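Local coordinates for mutual gliding motility protein C (MglC) (PDB 7CT3) that is a Roadblock/LC7-domain component of the Myxococcus xanthus polarity control system, where it interacts with its paralog MglB and probably contributes to regulating gliding motility, at residues A17-S21 / A46-Y50; T81-L85 / R106-R110. The contacts are given in a common frame with arbitrary orientation. Residue numbers count along the deposited sequence, not the author numbering.

How the contacts relate
Contact 1 comes first along the chain and closes before contact 2 opens. Each joins a strand of the antiparallel sheet to a helix packed on it. Contact 1 sets strand 17-24 against helix 44-61. Contact 2 sets strand 79-87 against helix 102-117. The strand order is 29-34, 17-24, 90-97, 79-87, so strand 90-97 lies between the two strands involved. The contact centres are about 14 Å apart, on opposite sides of the chain's centre. Helix 44-61 covers one face of the sheet, and helices 4-13 and 102-117 cover the other. Together the contacts hold helices 44-61 and 102-117 on the two sides of this Roadblock/LC7 sheet. Cys20 SG packs on Leu109 CD1 at 3.9 Å.

Contact 1 of 2, residues A17-S21 / A46-Y50; sequences ALACS and AWVEY
Segment 17-21 is a strand and segment 46-50 a helical turn, closed by the hydrogen bond from Tyr50 N to Ala46 O (2.8 Å). Their axes come within 10.5 Å, with N-to-C directions 34° apart. The closest CA atoms are those of Leu18 and Trp47, at 7.9 Å. Ala17 lies out of reach of the helix and packs on Val11 of helix 4-13. Leu18 breaks the regular strand, with phi/psi of -86/-47. With chi1 m and chi2 p, its side chain packs against both Ala46 and the Trp47 indole. Leu18 CD2 is 4.0 Å from Ala46 CB. Leu18 CB makes a CH-pi contact over the Trp47 six-membered ring, 4.2 Å from the centroid and 28° off its normal. Trp47 takes chi1 m and chi2 114°, which brings CH2 to 3.3 Å from Leu18 O. Ala19 returns to extended geometry and also points toward the helix. This is a classic beta bulge: Leu18 and Ala19 both face Ala95 on strand 90-97. In this Roadblock/LC7 domain, the bulge turns two successive side chains to the sheet face covered by helix 44-61. Ala19 CB lies 4.3 Å from Trp47 CH2, near the ring plane, and 4.3 Å from Tyr50 CE2. Cys20 points away and packs on Leu7, Val10 and Val11 of helix 4-13, on the other face. Ser21, chi1 m, points toward the helix again. Tyr50, chi1 t, reaches it through water 1, which lies 2.8 Å from Ser21 OG and 2.6 Å from Tyr50 OH. Ser21 OG also hydrogen-bonds Thr32 OG1 on neighbouring strand 29-34.

Contact 2 of 2, residues T81-L85 / R106-R110; sequences TVMRL and RYVLR
Arg84, Leu109 and Val82 carry most of this contact between extended strand 81-85 and helical segment 106-110. The axes approach to 8.9 Å and cross at -21°, so strand and helix run nearly parallel. The closest CA atoms are those of Val82 and Arg106, at 6.3 Å. Arg110 N donates a hydrogen bond to Arg106 O (3.1 Å). Val82 and Arg84 alternate with Met83, a selenomethionine, which points away and packs on Leu57 and Ala61 of helix 44-61. Leu109, with chi1 t and chi2 p, points toward the strand. Its CD2 sits 3.3 Å from Val82 O and 3.8 Å from Val82 CG1. Val82, chi1 t, also puts CG2 3.9 Å from Arg106 CG. Arg84 has chi1 m, then chi2 and chi3 t, and extends over the helix. Its CD is 3.9 Å from Leu109 O. One guanidinium face lies over Arg110 CA, which is 3.5 Å from Arg84 NE. Water 2 bridges the segments: it accepts from Arg84 NE at 2.8 Å and donates to Arg106 O at 2.7 Å. Arg106 NE forms a salt bridge with Glu71, and Arg106 also packs on Phe102 of the second subunit. Leu109 also packs on Leu92 and Leu94 of strand 90-97. The arrangement is the C-terminal helix lying along strand 79-87, with strand 90-97 on one side and strand 71-75 on the other, in the Roadblock/LC7 alpha/beta fold.

Contact 1 of 2, residues A17-S21 / A46-Y50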
loop_
_atom_site.group_PDB
_atom_site.type_symbol
_atom_site.label_atom_id
_atom_site.label_comp_id
_atom_site.label_asym_id
_atom_site.label_seq_id
_atom_site.Cartn_x
_atom_site.Cartn_y
_atom_site.Cartn_z
ATOM N N ALA A 17 3.887 -15.163 4.620
ATOM C CA ALA A 17 2.527 -14.781 5.071
ATOM C C ALA A 17 2.388 -15.067 6.571
ATOM O O ALA A 17 2.675 -16.204 6.982
ATOM C CB ALA A 17 1.475 -15.515 4.277
ATOM N N LEU A 18 1.975 -14.063 7.348
ATOM C CA LEU A 18 1.699 -14.178 8.807
ATOM C C LEU A 18 0.254 -14.648 8.996
ATOM O O LEU A 18 0.012 -15.550 9.812
ATOM C CB LEU A 18 1.896 -12.814 9.477
ATOM C CG LEU A 18 3.315 -12.449 9.910
ATOM C CD1 LEU A 18 4.355 -12.948 8.923
ATOM C CD2 LEU A 18 3.442 -10.948 10.100
ATOM N N ALA A 19 -0.673 -14.020 8.278
ATOM C CA ALA A 19 -2.125 -14.180 8.486
ATOM C C ALA A 19 -2.882 -13.622 7.285
ATOM O O ALA A 19 -2.387 -12.666 6.647
ATOM C CB ALA A 19 -2.536 -13.473 9.756
ATOM N N CYS A 20 -4.048 -14.198 7.014
ATOM C CA CYS A 20 -5.071 -13.632 6.105
ATOM C C CYS A 20 -6.402 -13.622 6.856
ATOM O O CYS A 20 -6.767 -14.668 7.422
ATOM C CB CYS A 20 -5.157 -14.415 4.806
ATOM S SG CYS A 20 -6.072 -13.531 3.521
ATOM N N SER A 21 -7.060 -12.467 6.911
ATOM C CA SER A 21 -8.225 -12.230 7.796
ATOM C C SER A 21 -9.308 -11.458 7.050
ATOM O O SER A 21 -8.972 -10.722 6.112
ATOM C CB SER A 21 -7.803 -11.500 9.037
ATOM O OG SER A 21 -6.676 -12.130 9.624
ATOM N N ALA A 46 7.799 -9.318 14.067
ATOM C CA ALA A 46 6.762 -9.044 13.044
ATOM C C ALA A 46 5.372 -9.031 13.692
ATOM O O ALA A 46 4.600 -8.119 13.386
ATOM C CB ALA A 46 6.840 -10.062 11.936
ATOM N N TRP A 47 5.061 -10.001 14.558
ATOM C CA TRP A 47 3.748 -10.076 15.255
ATOM C C TRP A 47 3.523 -8.804 16.079
ATOM O O TRP A 47 2.389 -8.305 16.091
ATOM C CB TRP A 47 3.645 -11.338 16.116
ATOM C CG TRP A 47 3.459 -12.582 15.304
ATOM C CD1 TRP A 47 4.328 -13.627 15.182
ATOM C CD2 TRP A 47 2.336 -12.894 14.464
ATOM N NE1 TRP A 47 3.815 -14.573 14.337
ATOM C CE2 TRP A 47 2.596 -14.152 13.880
ATOM C CE3 TRP A 47 1.135 -12.242 14.161
ATOM C CZ2 TRP A 47 1.698 -14.765 13.007
ATOM C CZ3 TRP A 47 0.248 -12.851 13.301
ATOM C CH2 TRP A 47 0.529 -14.093 12.733
ATOM N N VAL A 48 4.566 -8.304 16.743
ATOM C CA VAL A 48 4.516 -7.047 17.543
ATOM C C VAL A 48 4.122 -5.891 16.614
ATOM O O VAL A 48 3.169 -5.173 16.947
ATOM C CB VAL A 48 5.850 -6.787 18.267
ATOM C CG1 VAL A 48 5.967 -5.359 18.781
ATOM C CG2 VAL A 48 6.054 -7.777 19.400
ATOM N N GLU A 49 4.813 -5.727 15.482
ATOM C CA GLU A 49 4.537 -4.617 14.532
ATOM C C GLU A 49 3.142 -4.793 13.926
ATOM O O GLU A 49 2.430 -3.776 13.812
ATOM C CB GLU A 49 5.636 -4.509 13.476
ATOM C CG GLU A 49 6.955 -4.062 14.075
ATOM C CD GLU A 49 7.935 -3.437 13.106
ATOM O OE1 GLU A 49 7.663 -3.458 11.894
ATOM O OE2 GLU A 49 8.972 -2.934 13.571
ATOM N N TYR A 50 2.734 -6.022 13.599
ATOM C CA TYR A 50 1.384 -6.294 13.036
ATOM C C TYR A 50 0.308 -5.817 14.022
ATOM O O TYR A 50 -0.621 -5.102 13.603
ATOM C CB TYR A 50 1.216 -7.767 12.657
ATOM C CG TYR A 50 -0.097 -8.086 11.984
ATOM C CD1 TYR A 50 -0.726 -7.169 11.154
ATOM C CD2 TYR A 50 -0.715 -9.311 12.174
ATOM C CE1 TYR A 50 -1.936 -7.454 10.542
ATOM C CE2 TYR A 50 -1.924 -9.613 11.565
ATOM C CZ TYR A 50 -2.537 -8.682 10.748
ATOM O OH TYR A 50 -3.727 -8.965 10.144
HETATM O O HOH W 1 -4.528 -10.786 8.504
#

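Contact 2 of 2, residues T81-L85 / R106-R110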
loop_
_atom_site.group_PDB
_atom_site.type_symbol
_atom_site.label_atom_id
_atom_site.label_comp_id
_atom_site.label_asym_id
_atom_site.label_seq_id
_atom_site.Cartn_x
_atom_site.Cartn_y
_atom_site.Cartn_z
ATOM N N THR A 81 1.304 -5.276 4.463
ATOM C CA THR A 81 -0.127 -5.650 4.384
ATOM C C THR A 81 -0.661 -5.311 2.996
ATOM O O THR A 81 -0.124 -4.387 2.345
ATOM C CB THR A 81 -0.964 -5.008 5.495
ATOM O OG1 THR A 81 -0.998 -3.597 5.288
ATOM C CG2 THR A 81 -0.436 -5.336 6.876
ATOM N N VAL A 82 -1.659 -6.078 2.575
ATOM C CA VAL A 82 -2.470 -5.854 1.350
ATOM C C VAL A 82 -3.920 -6.044 1.764
ATOM O O VAL A 82 -4.235 -7.043 2.409
ATOM C CB VAL A 82 -2.108 -6.839 0.224
ATOM C CG1 VAL A 82 -2.762 -6.427 -1.083
ATOM C CG2 VAL A 82 -0.611 -7.001 0.060
HETATM N N MSE A 83 -4.777 -5.098 1.369
HETATM C CA MSE A 83 -6.181 -5.136 1.732
HETATM C C MSE A 83 -7.040 -4.875 0.500
HETATM O O MSE A 83 -6.688 -4.038 -0.330
HETATM C CB MSE A 83 -6.475 -4.085 2.802
HETATM C CG MSE A 83 -5.783 -4.341 4.109
HETATM SE SE MSE A 83 -6.033 -2.814 5.281
HETATM C CE MSE A 83 -4.593 -1.596 4.746
ATOM N N ARG A 84 -8.167 -5.597 0.420
ATOM C CA ARG A 84 -9.166 -5.409 -0.621
ATOM C C ARG A 84 -10.566 -5.443 0.001
ATOM O O ARG A 84 -10.738 -6.067 1.068
ATOM C CB ARG A 84 -9.059 -6.493 -1.698
ATOM C CG ARG A 84 -7.823 -6.371 -2.575
ATOM C CD ARG A 84 -7.831 -7.315 -3.762
ATOM N NE ARG A 84 -6.814 -6.860 -4.695
ATOM C CZ ARG A 84 -7.025 -6.101 -5.766
ATOM N NH1 ARG A 84 -8.247 -5.740 -6.124
ATOM N NH2 ARG A 84 -5.999 -5.730 -6.503
ATOM N N LEU A 85 -11.531 -4.802 -0.661
ATOM C CA LEU A 85 -12.943 -4.720 -0.214
ATOM C C LEU A 85 -13.646 -6.049 -0.505
ATOM O O LEU A 85 -13.491 -6.569 -1.618
ATOM C CB LEU A 85 -13.627 -3.565 -0.949
ATOM C CG LEU A 85 -14.988 -3.156 -0.393
ATOM C CD1 LEU A 85 -14.843 -2.582 1.008
ATOM C CD2 LEU A 85 -15.665 -2.157 -1.318
ATOM N N ARG A 106 0.103 -9.643 -3.359
ATOM C CA ARG A 106 -0.836 -8.730 -4.065
ATOM C C ARG A 106 -1.626 -9.533 -5.106
ATOM O O ARG A 106 -2.867 -9.394 -5.158
ATOM C CB ARG A 106 -0.063 -7.567 -4.693
ATOM C CG ARG A 106 0.552 -6.616 -3.678
ATOM C CD ARG A 106 1.290 -5.453 -4.318
ATOM N NE ARG A 106 0.414 -4.696 -5.204
ATOM C CZ ARG A 106 0.547 -4.585 -6.523
ATOM N NH1 ARG A 106 1.560 -5.153 -7.159
ATOM N NH2 ARG A 106 -0.339 -3.883 -7.209
ATOM N N TYR A 107 -0.935 -10.373 -5.880
ATOM C CA TYR A 107 -1.537 -11.207 -6.950
ATOM C C TYR A 107 -2.538 -12.193 -6.332
ATOM O O TYR A 107 -3.697 -12.250 -6.775
ATOM C CB TYR A 107 -0.442 -11.908 -7.756
ATOM C CG TYR A 107 -0.950 -13.024 -8.627
ATOM C CD1 TYR A 107 -1.557 -12.766 -9.845
ATOM C CD2 TYR A 107 -0.852 -14.342 -8.212
ATOM C CE1 TYR A 107 -2.042 -13.793 -10.640
ATOM C CE2 TYR A 107 -1.336 -15.377 -8.991
ATOM C CZ TYR A 107 -1.925 -15.103 -10.212
ATOM O OH TYR A 107 -2.395 -16.124 -10.984
ATOM N N VAL A 108 -2.113 -12.949 -5.320
ATOM C CA VAL A 108 -2.966 -14.008 -4.705
ATOM C C VAL A 108 -4.196 -13.355 -4.051
ATOM O O VAL A 108 -5.298 -13.907 -4.197
ATOM C CB VAL A 108 -2.171 -14.883 -3.721
ATOM C CG1 VAL A 108 -3.089 -15.805 -2.937
ATOM C CG2 VAL A 108 -1.101 -15.690 -4.442
ATOM N N LEU A 109 -4.047 -12.217 -3.369
ATOM C CA LEU A 109 -5.220 -11.574 -2.722
ATOM C C LEU A 109 -6.204 -11.099 -3.798
ATOM O O LEU A 109 -7.422 -11.232 -3.573
ATOM C CB LEU A 109 -4.797 -10.429 -1.800
ATOM C CG LEU A 109 -5.809 -10.145 -0.692
ATOM C CD1 LEU A 109 -5.846 -11.297 0.305
ATOM C CD2 LEU A 109 -5.516 -8.835 0.014
ATOM N N ARG A 110 -5.710 -10.585 -4.927
ATOM C CA ARG A 110 -6.574 -10.122 -6.049
ATOM C C ARG A 110 -7.388 -11.312 -6.580
ATOM O O ARG A 110 -8.588 -11.137 -6.848
ATOM C CB ARG A 110 -5.746 -9.457 -7.156
ATOM C CG ARG A 110 -6.587 -8.876 -8.283
ATOM C CD ARG A 110 -5.790 -8.074 -9.300
ATOM N NE ARG A 110 -4.726 -8.847 -9.934
ATOM C CZ ARG A 110 -4.876 -9.694 -10.961
ATOM N NH1 ARG A 110 -6.064 -9.915 -11.504
ATOM N NH2 ARG A 110 -3.821 -10.329 -11.439
HETATM O O HOH W 2 -4.198 -7.402 -4.009
#